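Local coordinates for sulfate transporter sulfate transporter family protein (Wolinella succinogenes, PDB 3OIR), which probably takes part in sulfate or related anion transport across the membrane, this piece being the STAS domain of a SulP-like transporter, at residues A[30-35]-A[61-66]; A[54-59]-A[88-93]. All coordinates share one frame; numbering follows the deposited sequence. Where two conformers were deposited one is given.

Contact 1. Residues A[30-35]-A[61-66]. With FMT (formic acid), chain E; FMT (formic acid), chain C.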
# COMPACT_ATOMS: atom_id res chain seq x y z
N ASN A 30 -0.78 2.81 -10.79
CA ASN A 30 -1.13 3.69 -11.89
C ASN A 30 -2.62 3.76 -12.30
O ASN A 30 -2.96 4.56 -13.18
CB ASN A 30 -0.30 3.31 -13.11
CG ASN A 30 -0.92 2.19 -13.89
OD1 ASN A 30 -1.63 1.34 -13.34
ND2 ASN A 30 -0.68 2.17 -15.18
N GLY A 31 -3.48 2.92 -11.73
CA GLY A 31 -4.90 2.94 -12.14
C GLY A 31 -5.62 1.71 -11.65
O GLY A 31 -5.19 1.13 -10.67
N PRO A 32 -6.70 1.27 -12.35
CA PRO A 32 -7.39 0.04 -11.94
C PRO A 32 -6.41 -1.09 -11.65
O PRO A 32 -5.46 -1.28 -12.42
CB PRO A 32 -8.23 -0.30 -13.18
CG PRO A 32 -8.58 1.03 -13.73
CD PRO A 32 -7.41 1.96 -13.44
N PHE A 33 -6.62 -1.80 -10.54
CA PHE A 33 -5.67 -2.82 -10.06
C PHE A 33 -6.09 -4.18 -10.63
O PHE A 33 -6.76 -4.97 -9.95
CB PHE A 33 -5.68 -2.83 -8.50
CG PHE A 33 -4.59 -3.62 -7.88
CD1 PHE A 33 -4.19 -3.35 -6.58
CD2 PHE A 33 -3.90 -4.63 -8.64
CE1 PHE A 33 -3.17 -4.12 -5.95
CE2 PHE A 33 -2.86 -5.34 -8.05
CZ PHE A 33 -2.52 -5.08 -6.67
N PHE A 34 -5.71 -4.42 -11.89
CA PHE A 34 -6.05 -5.66 -12.63
C PHE A 34 -4.73 -6.39 -12.90
O PHE A 34 -3.76 -6.15 -12.19
CB PHE A 34 -6.83 -5.39 -13.94
CG PHE A 34 -8.13 -4.61 -13.76
CD1 PHE A 34 -8.85 -4.68 -12.56
CD2 PHE A 34 -8.65 -3.83 -14.81
CE1 PHE A 34 -10.04 -3.97 -12.38
CE2 PHE A 34 -9.84 -3.12 -14.64
CZ PHE A 34 -10.56 -3.22 -13.44
N PHE A 35 -4.67 -7.20 -13.95
CA PHE A 35 -3.49 -8.06 -14.16
C PHE A 35 -2.20 -7.29 -14.40
O PHE A 35 -1.11 -7.76 -14.01
CB PHE A 35 -3.75 -9.05 -15.29
CG PHE A 35 -3.50 -8.50 -16.64
CD1 PHE A 35 -2.28 -8.71 -17.28
CD2 PHE A 35 -4.50 -7.75 -17.29
CE1 PHE A 35 -2.03 -8.17 -18.58
CE2 PHE A 35 -4.28 -7.22 -18.59
CZ PHE A 35 -3.03 -7.42 -19.22
N ARG A 61 -5.16 6.47 -7.19
CA ARG A 61 -5.54 6.28 -8.61
C ARG A 61 -6.30 4.97 -8.84
O ARG A 61 -6.56 4.58 -9.99
CB ARG A 61 -4.30 6.25 -9.51
CG ARG A 61 -3.36 7.41 -9.31
CD ARG A 61 -2.22 7.32 -10.29
NE ARG A 61 -1.12 8.23 -9.96
CZ ARG A 61 -0.17 8.60 -10.81
NH1 ARG A 61 -0.19 8.17 -12.07
NH2 ARG A 61 0.80 9.42 -10.42
N VAL A 62 -6.68 4.30 -7.77
CA VAL A 62 -7.26 2.96 -7.89
C VAL A 62 -8.73 2.96 -7.45
O VAL A 62 -9.04 2.95 -6.24
CB VAL A 62 -6.47 1.95 -7.05
CG1 VAL A 62 -6.96 0.53 -7.29
CG2 VAL A 62 -4.94 2.05 -7.31
N PRO A 63 -9.66 2.97 -8.41
CA PRO A 63 -11.06 2.92 -7.99
C PRO A 63 -11.63 1.50 -7.85
O PRO A 63 -12.68 1.31 -7.21
CB PRO A 63 -11.79 3.71 -9.08
CG PRO A 63 -10.94 3.54 -10.31
CD PRO A 63 -9.50 3.35 -9.83
N VAL A 64 -10.94 0.53 -8.46
CA VAL A 64 -11.47 -0.80 -8.65
C VAL A 64 -10.31 -1.77 -8.64
O VAL A 64 -9.17 -1.41 -8.94
CB VAL A 64 -12.23 -0.97 -10.03
CG1 VAL A 64 -13.48 -0.15 -10.07
CG2 VAL A 64 -11.34 -0.61 -11.20
N ILE A 65 -10.63 -3.00 -8.31
CA ILE A 65 -9.61 -4.07 -8.19
C ILE A 65 -10.39 -5.34 -8.55
O ILE A 65 -11.55 -5.50 -8.14
CB ILE A 65 -9.05 -4.13 -6.75
CG1 ILE A 65 -8.00 -5.24 -6.62
CG2 ILE A 65 -10.20 -4.32 -5.72
CD1 ILE A 65 -7.17 -5.12 -5.33
N ASP A 66 -9.79 -6.23 -9.35
CA ASP A 66 -10.49 -7.46 -9.72
C ASP A 66 -9.93 -8.65 -8.93
O ASP A 66 -9.15 -8.46 -8.00
CB ASP A 66 -10.40 -7.69 -11.23
CG ASP A 66 -9.02 -8.23 -11.67
OD1 ASP A 66 -8.00 -7.90 -11.02
OD2 ASP A 66 -8.97 -8.96 -12.68
C FMT E . -3.36 8.03 -13.54
O1 FMT E . -4.43 7.48 -13.25
O2 FMT E . -2.29 7.44 -13.75
C FMT C . 1.94 0.22 -10.99
O1 FMT C . 1.03 0.68 -11.67
O2 FMT C . 2.38 -0.92 -11.10
O HOH W 1 -7.16 -8.84 -14.69
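Phe33 and Ile65 form a single backbone bridge, CA to CA 4.5 Å, where two loops of the STAS domain meet beyond the ends of parallel strands 24-28 and 54-58, each just before a helix. Two backbone hydrogen bonds define it: Phe33 N donates to Val64 O at 3.0 Å, close to straight at 177°, while the return bond from Asp66 N to Phe33 O is weak. Phe33 is the centre of an inverse gamma turn, marked by a weak bond from Phe34 N to Pro32 O. Gly31 CA adds a C-H...O contact to Arg61 O at 3.2 Å.

Apolar contacts fall into two groups. With CG anti to the backbone N (chi1 -169°), the Phe33 ring lies alongside Ile65, CD1 to CD1 3.7 Å, while Phe33 CB touches Val62 CG1; Leu73 of helix 67-83 meets both the Phe33 and Ile65 side chains. Without the ring, as with an alanine here, Ile65 CD1 is likely to be left beside a gap between the two loops and helix 67-83. In the other group, Val64 CG2 meets Pro32 CB and the Phe34 ring, 3.5 Å from Phe34 CZ, and Pro32 CB also sits above one face of that ring, toward its rim.

Among the polar groups, Arg61 NH1 donates a hydrogen bond to O2 of a formic acid, probably from the crystallisation liquor, which meets the guanidinium at its edge, while NH2 forms a salt bridge with Glu28. Asp66 OD1 caps Gly69 N at the start of helix 67-83; its OD2 accepts from a water at 2.7 Å, which in turn accepts a weak bond from Phe35 N.

Contact 2. Residues A[54-59]-A[88-93]; sequences VFILRM and LLSGVS
Strand 54-58 and the 88-90 part of strand 86-90 run parallel, the axes of these short segments 4.7 Å apart at closest and 29° from alignment, with Ile56, Leu57 and Arg58 bridged to Leu88, Leu89 and Ser90. Four backbone hydrogen bonds fix this register: Leu88 N to Phe55 O, Leu57 N to Leu88 O, Ser90 N to Leu57 O and, just past the strand end, Met59 N to Ser90 O at 2.7 Å.

On the sheet face carrying Ile56, Arg58, Leu88 and Ser90, Leu88 CD1 reaches back obliquely to Val54 CG1 at 3.6 Å, with Ile56 CG1 farther off. The other Ile56 branch, CG2, meets Ser90 OG at 3.5 Å. That hydroxyl sits between the backbone N and carbonyl carbon of its own residue (chi1 68°), a position that also brings it within 3.4 Å of Arg58 CG. Helix 118-130 covers this face through Leu122, Tyr124 and Ala121. On the opposite face Leu57 and Leu89 lie side by side, CD2 to CD2 4.1 Å, and the side chain of Met59, a selenomethionine, runs obliquely past Leu89 with Met59 SE 4.0 Å from Leu89 CD1. Leu100 and Leu96 of helix 94-102 pack against Leu89 and Met59.

Beyond the strands a water links Met59 O and Ser93 N, accepting from the latter at 2.9 Å. The contact is thus held by backbone bonds within an apolar core, where Ser90 OG, in the conformer given, is buried with no polar partner in the model, while Arg58 NH1 hydrogen-bonds to Thr15 OG1 and Asp13 O.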
# COMPACT_ATOMS: atom_id res chain seq x y z
N VAL A 54 8.55 -0.00 6.66
CA VAL A 54 7.15 0.33 6.33
C VAL A 54 7.07 0.44 4.81
O VAL A 54 7.97 1.02 4.18
CB VAL A 54 6.67 1.67 6.99
CG1 VAL A 54 5.18 1.95 6.68
CG2 VAL A 54 6.89 1.68 8.51
N PHE A 55 6.01 -0.13 4.23
CA PHE A 55 5.76 -0.07 2.81
C PHE A 55 4.38 0.55 2.63
O PHE A 55 3.38 0.01 3.16
CB PHE A 55 5.81 -1.49 2.20
CG PHE A 55 5.84 -1.50 0.70
CD1 PHE A 55 7.05 -1.73 0.03
CD2 PHE A 55 4.69 -1.25 -0.04
CE1 PHE A 55 7.13 -1.72 -1.36
CE2 PHE A 55 4.74 -1.24 -1.46
CZ PHE A 55 5.96 -1.48 -2.12
N ILE A 56 4.31 1.70 1.95
CA ILE A 56 3.05 2.37 1.69
C ILE A 56 2.69 2.16 0.22
O ILE A 56 3.44 2.55 -0.69
CB ILE A 56 3.11 3.90 1.96
CG1 ILE A 56 3.61 4.21 3.40
CG2 ILE A 56 1.68 4.51 1.71
CD1 ILE A 56 3.69 5.73 3.76
N LEU A 57 1.53 1.53 0.01
CA LEU A 57 0.98 1.36 -1.31
C LEU A 57 -0.04 2.49 -1.53
O LEU A 57 -1.09 2.55 -0.86
CB LEU A 57 0.29 -0.02 -1.34
CG LEU A 57 -0.03 -0.71 -2.65
CD1 LEU A 57 1.22 -0.91 -3.54
CD2 LEU A 57 -0.72 -2.08 -2.35
N ARG A 58 0.28 3.39 -2.47
CA ARG A 58 -0.54 4.54 -2.76
C ARG A 58 -1.59 4.14 -3.74
O ARG A 58 -1.28 3.70 -4.87
CB ARG A 58 0.27 5.70 -3.34
CG ARG A 58 1.25 6.28 -2.29
CD ARG A 58 1.74 7.64 -2.70
NE ARG A 58 0.66 8.61 -2.70
CZ ARG A 58 0.80 9.92 -2.95
NH1 ARG A 58 2.00 10.45 -3.23
NH2 ARG A 58 -0.28 10.70 -2.90
N MSE A 59 -2.84 4.29 -3.33
CA MSE A 59 -3.96 3.76 -4.12
C MSE A 59 -4.95 4.85 -4.42
O MSE A 59 -6.14 4.57 -4.62
CB MSE A 59 -4.65 2.60 -3.38
CG MSE A 59 -3.69 1.57 -2.77
SE MSE A 59 -4.65 0.02 -2.06
CE MSE A 59 -5.05 -0.96 -3.74
N LEU A 88 1.02 -0.42 4.72
CA LEU A 88 -0.03 0.56 4.85
C LEU A 88 -0.65 0.81 3.46
O LEU A 88 0.05 0.77 2.46
CB LEU A 88 0.52 1.89 5.40
CG LEU A 88 1.36 1.84 6.70
CD1 LEU A 88 1.87 3.23 7.04
CD2 LEU A 88 0.56 1.23 7.85
N LEU A 89 -1.95 1.06 3.42
CA LEU A 89 -2.59 1.51 2.17
C LEU A 89 -2.93 2.97 2.34
O LEU A 89 -3.43 3.37 3.38
CB LEU A 89 -3.88 0.75 1.90
CG LEU A 89 -3.81 -0.76 2.03
CD1 LEU A 89 -5.16 -1.32 1.63
CD2 LEU A 89 -2.68 -1.35 1.17
N SER A 90 -2.64 3.78 1.33
CA SER A 90 -3.02 5.19 1.39
C SER A 90 -3.86 5.57 0.19
O SER A 90 -3.79 4.90 -0.85
CB SER A 90 -1.78 6.07 1.46
OG SER A 90 -1.06 6.03 0.25
N GLY A 91 -4.64 6.65 0.33
CA GLY A 91 -5.50 7.14 -0.77
C GLY A 91 -6.64 6.19 -1.09
O GLY A 91 -7.13 6.17 -2.21
N VAL A 92 -7.08 5.41 -0.11
CA VAL A 92 -8.17 4.45 -0.34
C VAL A 92 -9.53 5.16 -0.33
O VAL A 92 -9.98 5.71 0.71
CB VAL A 92 -8.16 3.31 0.71
CG1 VAL A 92 -9.31 2.32 0.47
CG2 VAL A 92 -6.81 2.61 0.71
N SER A 93 -10.19 5.15 -1.50
CA SER A 93 -11.51 5.78 -1.64
C SER A 93 -12.57 4.93 -0.93
O SER A 93 -12.33 3.76 -0.62
CB SER A 93 -11.90 5.88 -3.12
OG SER A 93 -12.03 4.58 -3.68
O HOH W 2 -8.80 4.54 -4.00

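Along the chain the segments alternate, 30-35, 54-59, 61-66, 88-93, so the two contacts interleave within one STAS domain, their centres about 13 Å apart. Contact 2 lies about 4 Å from the centre of the chain and pairs the middle strand with an outermost strand of the three-stranded parallel sheet, closing the beta-alpha-beta unit formed with helix 67-83. Contact 1 lies farther out, about 13 Å from that centre, and joins the loops that leave strands 24-28 and 54-58 for helices 35-41 and 67-83. Phe33 CD1 touches Met59 CE at 3.8 Å, so the packing of the two contacts meets just past the end of strand 54-58.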